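Local coordinates for uncharacterized protein, DUF633, LMOf2365_1472 (Listeria monocytogenes str. 4b F2365, PDB 3GNL) that is of unknown function but is probably a Rossmann-fold methyltransferase that modifies N1 of adenine 22 in tRNA, at residues E174-P179 against S191-E196; N198-I203 against R222-K227; Q205-N210 against T215-K220. One frame throughout, in Å; residues are numbered along the deposited sequence. Where two conformers were deposited one is given.

Interaction 1: E174-P179 against S191-E196; sequences EIFFGP and SKWRHE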
loop_
_atom_site.group_PDB
_atom_site.type_symbol
_atom_site.label_atom_id
_atom_site.label_comp_id
_atom_site.label_asym_id
_atom_site.label_seq_id
_atom_site.Cartn_x
_atom_site.Cartn_y
_atom_site.Cartn_z
ATOM N N GLU A 174 12.790 -4.178 8.946
ATOM C CA GLU A 174 11.917 -3.038 8.644
ATOM C C GLU A 174 11.322 -3.169 7.247
ATOM O O GLU A 174 10.150 -2.831 7.023
ATOM C CB GLU A 174 12.680 -1.720 8.837
ATOM C CG GLU A 174 13.003 -1.459 10.277
ATOM C CD GLU A 174 13.896 -0.229 10.480
ATOM O OE1 GLU A 174 14.829 -0.040 9.696
ATOM O OE2 GLU A 174 13.597 0.533 11.424
ATOM N N ILE A 175 12.097 -3.602 6.255
ATOM C CA ILE A 175 11.539 -3.821 4.908
ATOM C C ILE A 175 10.447 -4.920 4.902
ATOM O O ILE A 175 9.408 -4.782 4.242
ATOM C CB ILE A 175 12.661 -4.104 3.904
ATOM C CG1 ILE A 175 13.311 -2.758 3.530
ATOM C CG2 ILE A 175 12.197 -4.751 2.625
ATOM C CD1 ILE A 175 14.591 -2.914 2.806
ATOM N N PHE A 176 10.702 -6.035 5.580
ATOM C CA PHE A 176 9.786 -7.184 5.506
ATOM C C PHE A 176 8.533 -6.941 6.306
ATOM O O PHE A 176 7.465 -7.392 5.865
ATOM C CB PHE A 176 10.540 -8.406 6.081
ATOM C CG PHE A 176 9.934 -9.747 5.809
ATOM C CD1 PHE A 176 10.433 -10.538 4.766
ATOM C CD2 PHE A 176 8.958 -10.262 6.646
ATOM C CE1 PHE A 176 9.907 -11.838 4.521
ATOM C CE2 PHE A 176 8.440 -11.578 6.416
ATOM C CZ PHE A 176 8.909 -12.326 5.361
ATOM N N PHE A 177 8.628 -6.272 7.449
ATOM C CA PHE A 177 7.555 -6.144 8.424
ATOM C C PHE A 177 6.922 -4.755 8.545
ATOM O O PHE A 177 5.763 -4.615 9.000
ATOM C CB PHE A 177 8.002 -6.593 9.800
ATOM C CG PHE A 177 8.430 -8.035 9.844
ATOM C CD1 PHE A 177 7.465 -9.033 9.755
ATOM C CD2 PHE A 177 9.780 -8.375 9.973
ATOM C CE1 PHE A 177 7.833 -10.391 9.798
ATOM C CE2 PHE A 177 10.174 -9.709 10.020
ATOM C CZ PHE A 177 9.204 -10.730 9.925
ATOM N N GLY A 178 7.731 -3.755 8.219
ATOM C CA GLY A 178 7.297 -2.360 8.364
ATOM C C GLY A 178 7.955 -1.753 9.580
ATOM O O GLY A 178 7.785 -2.224 10.710
ATOM N N PRO A 179 8.648 -0.613 9.399
ATOM C CA PRO A 179 9.298 -0.015 10.564
ATOM C C PRO A 179 8.357 0.465 11.670
ATOM O O PRO A 179 8.706 0.379 12.831
ATOM C CB PRO A 179 10.102 1.160 9.960
ATOM C CG PRO A 179 9.276 1.533 8.736
ATOM C CD PRO A 179 8.815 0.166 8.167
ATOM N N SER A 191 -0.411 -11.940 15.163
ATOM C CA SER A 191 -1.140 -13.132 14.710
ATOM C C SER A 191 -0.847 -13.431 13.233
ATOM O O SER A 191 -0.673 -14.606 12.847
ATOM C CB SER A 191 -2.620 -13.011 15.034
ATOM O OG SER A 191 -3.255 -12.065 14.238
ATOM N N LYS A 192 -0.789 -12.386 12.406
ATOM C CA LYS A 192 -0.481 -12.556 10.976
ATOM C C LYS A 192 0.869 -13.253 10.798
ATOM O O LYS A 192 0.984 -14.242 10.075
ATOM C CB LYS A 192 -0.465 -11.204 10.226
ATOM C CG LYS A 192 0.135 -11.334 8.800
ATOM C CD LYS A 192 0.441 -10.000 8.092
ATOM C CE LYS A 192 1.154 -10.263 6.751
ATOM N NZ LYS A 192 0.412 -11.185 5.865
ATOM N N TRP A 193 1.899 -12.747 11.464
ATOM C CA TRP A 193 3.238 -13.282 11.220
ATOM C C TRP A 193 3.481 -14.662 11.854
ATOM O O TRP A 193 4.195 -15.483 11.276
ATOM C CB TRP A 193 4.325 -12.246 11.558
ATOM C CG TRP A 193 4.225 -11.140 10.563
ATOM C CD1 TRP A 193 3.860 -9.853 10.820
ATOM C CD2 TRP A 193 4.469 -11.235 9.151
ATOM N NE1 TRP A 193 3.857 -9.140 9.648
ATOM C CE2 TRP A 193 4.251 -9.954 8.612
ATOM C CE3 TRP A 193 4.845 -12.285 8.282
ATOM C CZ2 TRP A 193 4.377 -9.682 7.240
ATOM C CZ3 TRP A 193 4.984 -12.022 6.930
ATOM C CH2 TRP A 193 4.751 -10.728 6.421
ATOM N N ARG A 194 2.857 -14.932 12.998
ATOM C CA ARG A 194 2.940 -16.284 13.550
ATOM C C ARG A 194 2.226 -17.278 12.619
ATOM O O ARG A 194 2.703 -18.397 12.417
ATOM C CB ARG A 194 2.356 -16.338 14.969
ATOM C CG ARG A 194 2.445 -17.727 15.609
ATOM C CD ARG A 194 3.916 -18.063 15.886
ATOM N NE ARG A 194 4.450 -18.958 14.873
ATOM C CZ ARG A 194 5.731 -19.261 14.734
ATOM N NH1 ARG A 194 6.107 -20.132 13.804
ATOM N NH2 ARG A 194 6.632 -18.697 15.523
ATOM N N HIS A 195 1.105 -16.849 12.034
ATOM C CA HIS A 195 0.371 -17.683 11.056
ATOM C C HIS A 195 1.231 -18.018 9.869
ATOM O O HIS A 195 1.326 -19.188 9.462
ATOM C CB HIS A 195 -0.907 -16.975 10.630
ATOM C CG HIS A 195 -1.722 -17.711 9.625
ATOM N ND1 HIS A 195 -2.543 -18.757 9.989
ATOM C CD2 HIS A 195 -1.953 -17.489 8.311
ATOM C CE1 HIS A 195 -3.190 -19.200 8.929
ATOM N NE2 HIS A 195 -2.876 -18.435 7.902
ATOM N N GLU A 196 1.880 -17.002 9.294
ATOM C CA GLU A 196 2.705 -17.261 8.111
ATOM C C GLU A 196 3.885 -18.155 8.438
ATOM O O GLU A 196 4.229 -19.027 7.636
ATOM C CB GLU A 196 3.146 -15.942 7.407
ATOM C CG GLU A 196 1.956 -15.043 6.883
ATOM C CD GLU A 196 0.787 -15.772 6.185
ATOM O OE1 GLU A 196 0.974 -16.830 5.585
ATOM O OE2 GLU A 196 -0.332 -15.263 6.221
HETATM O O HOH W 1 3.758 -6.447 8.592
#
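A single water bridges Phe177 and Trp193: it donates to the carbonyl O of Phe177 at 2.7 Å and accepts from the indole NE1 of Trp193 at 2.9 Å. The water lies at the edge of the indole, in its plane, where the N-H points. Phe177 then meets the same indole directly. Its ring comes in edge first, nearly perpendicular to the indole (86° between planes), with CE1 over the bicyclic face and 3.5 Å from Trp193 CD2. This is a T-shaped pair, centred on the five-membered ring. Water bridge and ring contact together probably help to fix the rotation of the indole, from its edge and from one face. These residues join two helices of the C-terminal helical part that follows the methyltransferase-like sheet: Phe176 and Phe177 end helix 172-177, and Trp193 stands on the long helix 187-208. The short helix finishes with the bond from Gly178 N to Glu174 O, and Gly178 departs from helical geometry with a positive phi. Phe176 reaches the six-membered half of the indole on the same side as Phe177. Its CG is swung opposite the backbone N (chi1 -166°), and its CE2 approaches Trp193 CZ3 to 3.5 Å, the two planes inclined at 48°. Phe189 adds another edge-to-face neighbour to Trp193, while Leu230, Val231 and Val234 of helix 215-235 pack on Phe177.

Interaction 2: N198-I203 against R222-K227; sequences NTWQNI and RELEHK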
loop_
_atom_site.group_PDB
_atom_site.type_symbol
_atom_site.label_atom_id
_atom_site.label_comp_id
_atom_site.label_asym_id
_atom_site.label_seq_id
_atom_site.Cartn_x
_atom_site.Cartn_y
_atom_site.Cartn_z
ATOM N N ASN A 198 4.099 -20.382 10.758
ATOM C CA ASN A 198 3.671 -21.771 10.972
ATOM C C ASN A 198 3.521 -22.444 9.613
ATOM O O ASN A 198 3.956 -23.584 9.454
ATOM C CB ASN A 198 2.326 -21.812 11.691
ATOM C CG ASN A 198 2.434 -21.515 13.163
ATOM O OD1 ASN A 198 3.507 -21.584 13.753
ATOM N ND2 ASN A 198 1.294 -21.215 13.781
ATOM N N THR A 199 2.939 -21.755 8.625
ATOM C CA THR A 199 2.878 -22.328 7.289
ATOM C C THR A 199 4.265 -22.614 6.696
ATOM O O THR A 199 4.491 -23.672 6.145
ATOM C CB THR A 199 1.998 -21.503 6.371
ATOM O OG1 THR A 199 0.634 -21.721 6.790
ATOM C CG2 THR A 199 2.034 -22.006 4.951
ATOM N N TRP A 200 5.201 -21.681 6.806
ATOM C CA TRP A 200 6.543 -21.917 6.285
ATOM C C TRP A 200 7.222 -23.138 6.941
ATOM O O TRP A 200 7.824 -23.930 6.208
ATOM C CB TRP A 200 7.386 -20.650 6.517
ATOM C CG TRP A 200 6.905 -19.464 5.696
ATOM C CD1 TRP A 200 6.321 -19.488 4.456
ATOM C CD2 TRP A 200 7.035 -18.080 6.073
ATOM N NE1 TRP A 200 6.034 -18.166 4.044
ATOM C CE2 TRP A 200 6.451 -17.315 5.034
ATOM C CE3 TRP A 200 7.553 -17.430 7.211
ATOM C CZ2 TRP A 200 6.397 -15.906 5.087
ATOM C CZ3 TRP A 200 7.454 -16.002 7.269
ATOM C CH2 TRP A 200 6.867 -15.297 6.218
ATOM N N GLN A 201 7.076 -23.318 8.259
ATOM C CA GLN A 201 7.656 -24.482 8.964
ATOM C C GLN A 201 6.987 -25.722 8.448
ATOM O O GLN A 201 7.672 -26.735 8.221
ATOM C CB GLN A 201 7.413 -24.407 10.471
ATOM C CG GLN A 201 8.061 -23.214 11.141
ATOM C CD GLN A 201 7.619 -22.978 12.588
ATOM O OE1 GLN A 201 6.678 -23.610 13.107
ATOM N NE2 GLN A 201 8.293 -22.042 13.246
ATOM N N ASN A 202 5.674 -25.649 8.234
ATOM C CA ASN A 202 4.990 -26.837 7.717
ATOM C C ASN A 202 5.476 -27.211 6.321
ATOM O O ASN A 202 5.615 -28.404 5.991
ATOM C CB ASN A 202 3.471 -26.658 7.734
ATOM C CG ASN A 202 2.886 -26.557 9.150
ATOM O OD1 ASN A 202 3.514 -26.945 10.123
ATOM N ND2 ASN A 202 1.668 -26.054 9.236
ATOM N N ILE A 203 5.751 -26.206 5.481
ATOM C CA ILE A 203 6.199 -26.465 4.131
ATOM C C ILE A 203 7.564 -27.132 4.207
ATOM O O ILE A 203 7.829 -28.055 3.441
ATOM C CB ILE A 203 6.289 -25.177 3.278
ATOM C CG1 ILE A 203 4.880 -24.606 3.072
ATOM C CG2 ILE A 203 6.935 -25.445 1.880
ATOM C CD1 ILE A 203 4.938 -23.189 2.504
ATOM N N ARG A 222 16.050 -23.240 2.424
ATOM C CA ARG A 222 16.880 -22.147 2.914
ATOM C C ARG A 222 16.115 -20.819 2.975
ATOM O O ARG A 222 16.193 -20.115 3.985
ATOM C CB ARG A 222 18.136 -22.002 2.063
ATOM C CG ARG A 222 19.325 -22.719 2.661
ATOM C CD ARG A 222 20.584 -22.558 1.798
ATOM N NE ARG A 222 20.590 -23.521 0.689
ATOM C CZ ARG A 222 20.451 -23.213 -0.602
ATOM N NH1 ARG A 222 20.308 -21.951 -1.006
ATOM N NH2 ARG A 222 20.452 -24.181 -1.493
ATOM N N GLU A 223 15.390 -20.491 1.906
ATOM C CA GLU A 223 14.578 -19.275 1.886
ATOM C C GLU A 223 13.525 -19.282 3.010
ATOM O O GLU A 223 13.381 -18.313 3.749
ATOM C CB GLU A 223 13.913 -19.030 0.531
ATOM C CG GLU A 223 12.970 -17.815 0.623
ATOM C CD GLU A 223 12.613 -17.171 -0.705
ATOM O OE1 GLU A 223 12.005 -17.854 -1.568
ATOM O OE2 GLU A 223 12.902 -15.951 -0.858
ATOM N N LEU A 224 12.811 -20.394 3.156
ATOM C CA LEU A 224 11.804 -20.499 4.210
ATOM C C LEU A 224 12.433 -20.404 5.606
ATOM O O LEU A 224 11.872 -19.772 6.526
ATOM C CB LEU A 224 11.016 -21.809 4.062
ATOM C CG LEU A 224 10.138 -21.891 2.822
ATOM C CD1 LEU A 224 9.756 -23.359 2.601
ATOM C CD2 LEU A 224 8.893 -21.029 2.958
ATOM N N GLU A 225 13.599 -21.036 5.815
ATOM C CA GLU A 225 14.299 -20.901 7.105
ATOM C C GLU A 225 14.621 -19.436 7.438
ATOM O O GLU A 225 14.485 -19.036 8.592
ATOM C CB GLU A 225 15.581 -21.743 7.163
ATOM C CG GLU A 225 15.294 -23.254 7.250
ATOM C CD GLU A 225 16.539 -24.117 6.997
ATOM O OE1 GLU A 225 17.494 -23.649 6.341
ATOM O OE2 GLU A 225 16.528 -25.278 7.447
ATOM N N HIS A 226 15.026 -18.693 6.417
ATOM C CA HIS A 226 15.379 -17.265 6.560
ATOM C C HIS A 226 14.146 -16.464 6.974
ATOM O O HIS A 226 14.202 -15.635 7.903
ATOM C CB HIS A 226 15.935 -16.707 5.238
ATOM C CG HIS A 226 16.287 -15.242 5.270
ATOM N ND1 HIS A 226 17.140 -14.690 6.209
ATOM C CD2 HIS A 226 15.952 -14.228 4.430
ATOM C CE1 HIS A 226 17.287 -13.394 5.967
ATOM N NE2 HIS A 226 16.582 -13.090 4.891
ATOM N N LYS A 227 13.030 -16.731 6.299
ATOM C CA LYS A 227 11.807 -16.041 6.648
ATOM C C LYS A 227 11.314 -16.367 8.052
ATOM O O LYS A 227 10.901 -15.481 8.801
ATOM C CB LYS A 227 10.696 -16.313 5.634
ATOM C CG LYS A 227 10.960 -15.829 4.192
ATOM C CD LYS A 227 9.678 -16.105 3.408
ATOM C CE LYS A 227 9.930 -16.436 1.983
ATOM N NZ LYS A 227 9.527 -15.336 1.103
#
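Trp200 turns one face of its indole to Lys227, and the lysine lays its aliphatic chain over it. CB of Lys227 sits above the six-membered ring, 3.8 Å from its centroid and only 18° off the normal, a well-placed CH-pi contact. Farther along, Lys227 CD comes down 3.7 Å from Trp200 CZ2, nearer the rim. The two side chains run at about a right angle, so the lysine spans the benzo part of the indole from its CB to its CD. Leu224, one turn earlier on the same helix, takes the pyrrole end: its CD2 methyl approaches Trp200 CD1 to 3.4 Å. The other methyl serves a second partner, since Leu224 CD1 touches Ile203 CG2 at 3.6 Å. The branches of the leucine are thus divided between residues spaced three apart on helix 187-208. That helix and helix 215-235 pack antiparallel here; the axes of these two segments approach to 9.4 Å, with 152° between their N-to-C directions, and the helices form the long hairpin of the C-terminal part. Phe176 of helix 172-177 also touches both Trp200 and Lys227. The lysine chain bends about its CG-CD and CD-CE bonds (chi4 -108°), and NZ leads away from the indole to a long salt bridge with Glu223 OE2 at 4.0 Å. Across the pair of segments the chemistry is apolar contact plus CH-pi, so here shape and ring orientation, rather than polar pairing, probably govern the fit, and the lysine contributes methylenes while its charge is directed elsewhere.

Interaction 3: Q205-N210 against T215-K220; sequences QTISNN and TENQAK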
loop_
_atom_site.group_PDB
_atom_site.type_symbol
_atom_site.label_atom_id
_atom_site.label_comp_id
_atom_site.label_asym_id
_atom_site.label_seq_id
_atom_site.Cartn_x
_atom_site.Cartn_y
_atom_site.Cartn_z
ATOM N N GLN A 205 8.769 -29.075 6.441
ATOM C CA GLN A 205 8.583 -30.484 6.844
ATOM C C GLN A 205 8.063 -31.303 5.652
ATOM O O GLN A 205 8.598 -32.369 5.333
ATOM C CB GLN A 205 7.711 -30.581 8.092
ATOM C CG GLN A 205 7.104 -32.014 8.310
ATOM C CD GLN A 205 7.236 -32.599 9.711
ATOM O OE1 GLN A 205 8.052 -33.514 9.948
ATOM N NE2 GLN A 205 6.407 -32.128 10.629
ATOM N N THR A 206 7.095 -30.768 4.907
ATOM C CA THR A 206 6.520 -31.461 3.751
ATOM C C THR A 206 7.594 -31.744 2.700
ATOM O O THR A 206 7.673 -32.858 2.159
ATOM C CB THR A 206 5.385 -30.649 3.147
ATOM O OG1 THR A 206 4.324 -30.603 4.101
ATOM C CG2 THR A 206 4.909 -31.248 1.847
ATOM N N ILE A 207 8.457 -30.769 2.431
ATOM C CA ILE A 207 9.469 -30.989 1.411
ATOM C C ILE A 207 10.531 -31.985 1.881
ATOM O O ILE A 207 10.942 -32.855 1.096
ATOM C CB ILE A 207 10.155 -29.662 1.034
ATOM C CG1 ILE A 207 9.131 -28.753 0.348
ATOM C CG2 ILE A 207 11.378 -29.924 0.089
ATOM C CD1 ILE A 207 9.658 -27.324 0.200
ATOM N N SER A 208 10.929 -31.843 3.144
ATOM C CA SER A 208 12.047 -32.575 3.736
ATOM C C SER A 208 11.717 -34.033 3.815
ATOM O O SER A 208 12.624 -34.876 3.732
ATOM C CB SER A 208 12.331 -32.051 5.145
ATOM O OG SER A 208 12.853 -30.733 5.085
ATOM N N ASN A 209 10.431 -34.333 3.944
ATOM C CA ASN A 209 10.005 -35.721 4.055
ATOM C C ASN A 209 9.595 -36.360 2.736
ATOM O O ASN A 209 9.068 -37.459 2.731
ATOM C CB ASN A 209 8.916 -35.890 5.121
ATOM C CG ASN A 209 9.375 -35.438 6.527
ATOM O OD1 ASN A 209 10.492 -35.732 6.963
ATOM N ND2 ASN A 209 8.499 -34.742 7.240
ATOM N N ASN A 210 9.864 -35.697 1.617
ATOM C CA ASN A 210 9.677 -36.299 0.280
ATOM C C ASN A 210 11.037 -36.451 -0.399
ATOM O O ASN A 210 11.264 -35.897 -1.479
ATOM C CB ASN A 210 8.807 -35.413 -0.635
ATOM C CG ASN A 210 7.424 -35.168 -0.100
ATOM O OD1 ASN A 210 6.712 -34.261 -0.576
ATOM N ND2 ASN A 210 7.034 -35.945 0.915
ATOM N N THR A 215 17.719 -29.783 -5.874
ATOM C CA THR A 215 18.497 -28.585 -5.537
ATOM C C THR A 215 17.564 -27.352 -5.458
ATOM O O THR A 215 17.754 -26.506 -4.579
ATOM C CB THR A 215 19.746 -28.385 -6.469
ATOM O OG1 THR A 215 20.535 -29.579 -6.436
ATOM C CG2 THR A 215 20.637 -27.261 -5.942
ATOM N N GLU A 216 16.562 -27.282 -6.340
ATOM C CA GLU A 216 15.521 -26.214 -6.309
ATOM C C GLU A 216 14.804 -26.164 -4.958
ATOM O O GLU A 216 14.654 -25.088 -4.373
ATOM C CB GLU A 216 14.479 -26.404 -7.407
ATOM C CG GLU A 216 15.044 -26.226 -8.802
ATOM C CD GLU A 216 15.777 -27.485 -9.305
ATOM O OE1 GLU A 216 16.024 -28.428 -8.530
ATOM O OE2 GLU A 216 16.124 -27.497 -10.481
ATOM N N ASN A 217 14.390 -27.325 -4.459
ATOM C CA ASN A 217 13.717 -27.368 -3.150
ATOM C C ASN A 217 14.620 -27.181 -1.942
ATOM O O ASN A 217 14.169 -26.710 -0.885
ATOM C CB ASN A 217 12.858 -28.620 -3.016
ATOM C CG ASN A 217 11.558 -28.500 -3.776
ATOM O OD1 ASN A 217 11.039 -27.383 -3.990
ATOM N ND2 ASN A 217 11.033 -29.625 -4.212
ATOM N N GLN A 218 15.915 -27.489 -2.086
ATOM C CA GLN A 218 16.841 -27.187 -0.995
ATOM C C GLN A 218 16.986 -25.669 -0.806
ATOM O O GLN A 218 17.074 -25.201 0.334
ATOM C CB GLN A 218 18.235 -27.829 -1.216
ATOM C CG GLN A 218 18.257 -29.339 -1.041
ATOM C CD GLN A 218 18.076 -29.813 0.403
ATOM O OE1 GLN A 218 17.801 -29.023 1.331
ATOM N NE2 GLN A 218 18.238 -31.125 0.600
ATOM N N ALA A 219 17.000 -24.951 -1.923
ATOM C CA ALA A 219 17.101 -23.503 -1.931
ATOM C C ALA A 219 15.801 -22.928 -1.363
ATOM O O ALA A 219 15.841 -21.969 -0.586
ATOM C CB ALA A 219 17.359 -22.982 -3.322
ATOM N N LYS A 220 14.672 -23.545 -1.720
ATOM C CA LYS A 220 13.372 -23.108 -1.185
ATOM C C LYS A 220 13.362 -23.240 0.348
ATOM O O LYS A 220 12.883 -22.333 1.072
ATOM C CB LYS A 220 12.229 -23.892 -1.851
ATOM C CG LYS A 220 10.792 -23.456 -1.475
ATOM C CD LYS A 220 9.780 -23.801 -2.604
ATOM C CE LYS A 220 8.510 -22.905 -2.499
ATOM N NZ LYS A 220 7.247 -23.532 -3.041
#
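At the far end of the antiparallel helical hairpin, where helix 187-208 stops and helix 215-235 starts, one isoleucine bridges the two arms next to their connecting loop. Ile207 points across from the last turn of the first helix, and its CG2 methyl meets CB of Asn217 at 3.7 Å and CG of the same asparagine at 4.1 Å. Asn217 thus takes part mainly through CB, with the amide carbon farther off. In Ile207, CG2 lies opposite the backbone N while CG1 sits beside it (chi1 -66°), which leaves the two branches for different partners. The longer branch carries CD1 along to Lys220, one turn further on, where it is 4.4 Å from CG, a looser touch on the methylene part of the lysine. Polar side chains instead tidy the helix end within 205-210. Asn209, the first residue to leave helical angles, sends its ND2 back to Gln205 OE1 at 3.0 Å; the acceptor lies in the amide plane of Asn209, but the bond is moderately bent, with an N-H...O angle of 146°. Asn210 curls back in turn, its ND2 reaching Asn209 O at 3.1 Å from above the carbonyl plane, well away from a lone-pair direction, so this bond is probably modest in strength. In the main chain, Asn210 N bonds to Ile207 O, a tighter turn than that of the preceding helix. Ser214 OG accepts from Asn217 N at the start of the second helix. The centre of this surface contact lies about 32 Å from the centre of the chain, and there Ile207, on helix 187-208, also packs on Val213 of the connecting loop and on Ile221 of helix 215-235.

Going from the N terminus, the chain completes its seven-stranded sheet with strand 154-163 before any of these contacts begins. Interaction 1 then closes an eleven-residue loop, mostly helix, bringing the end of helix 172-177 against the early part of helix 187-208. It is finished before interaction 2 opens further along that long helix. Interaction 2 closes a loop of eighteen residues with helix 215-235, and interaction 3 falls within that loop, spanning just the four residues of the hairpin's turn. Interactions 1 and 2 touch through Phe176, Trp193 and Trp200, whereas interaction 3 adjoins interaction 2 only in sequence. Together they run from the short helix outward to the hairpin's tip.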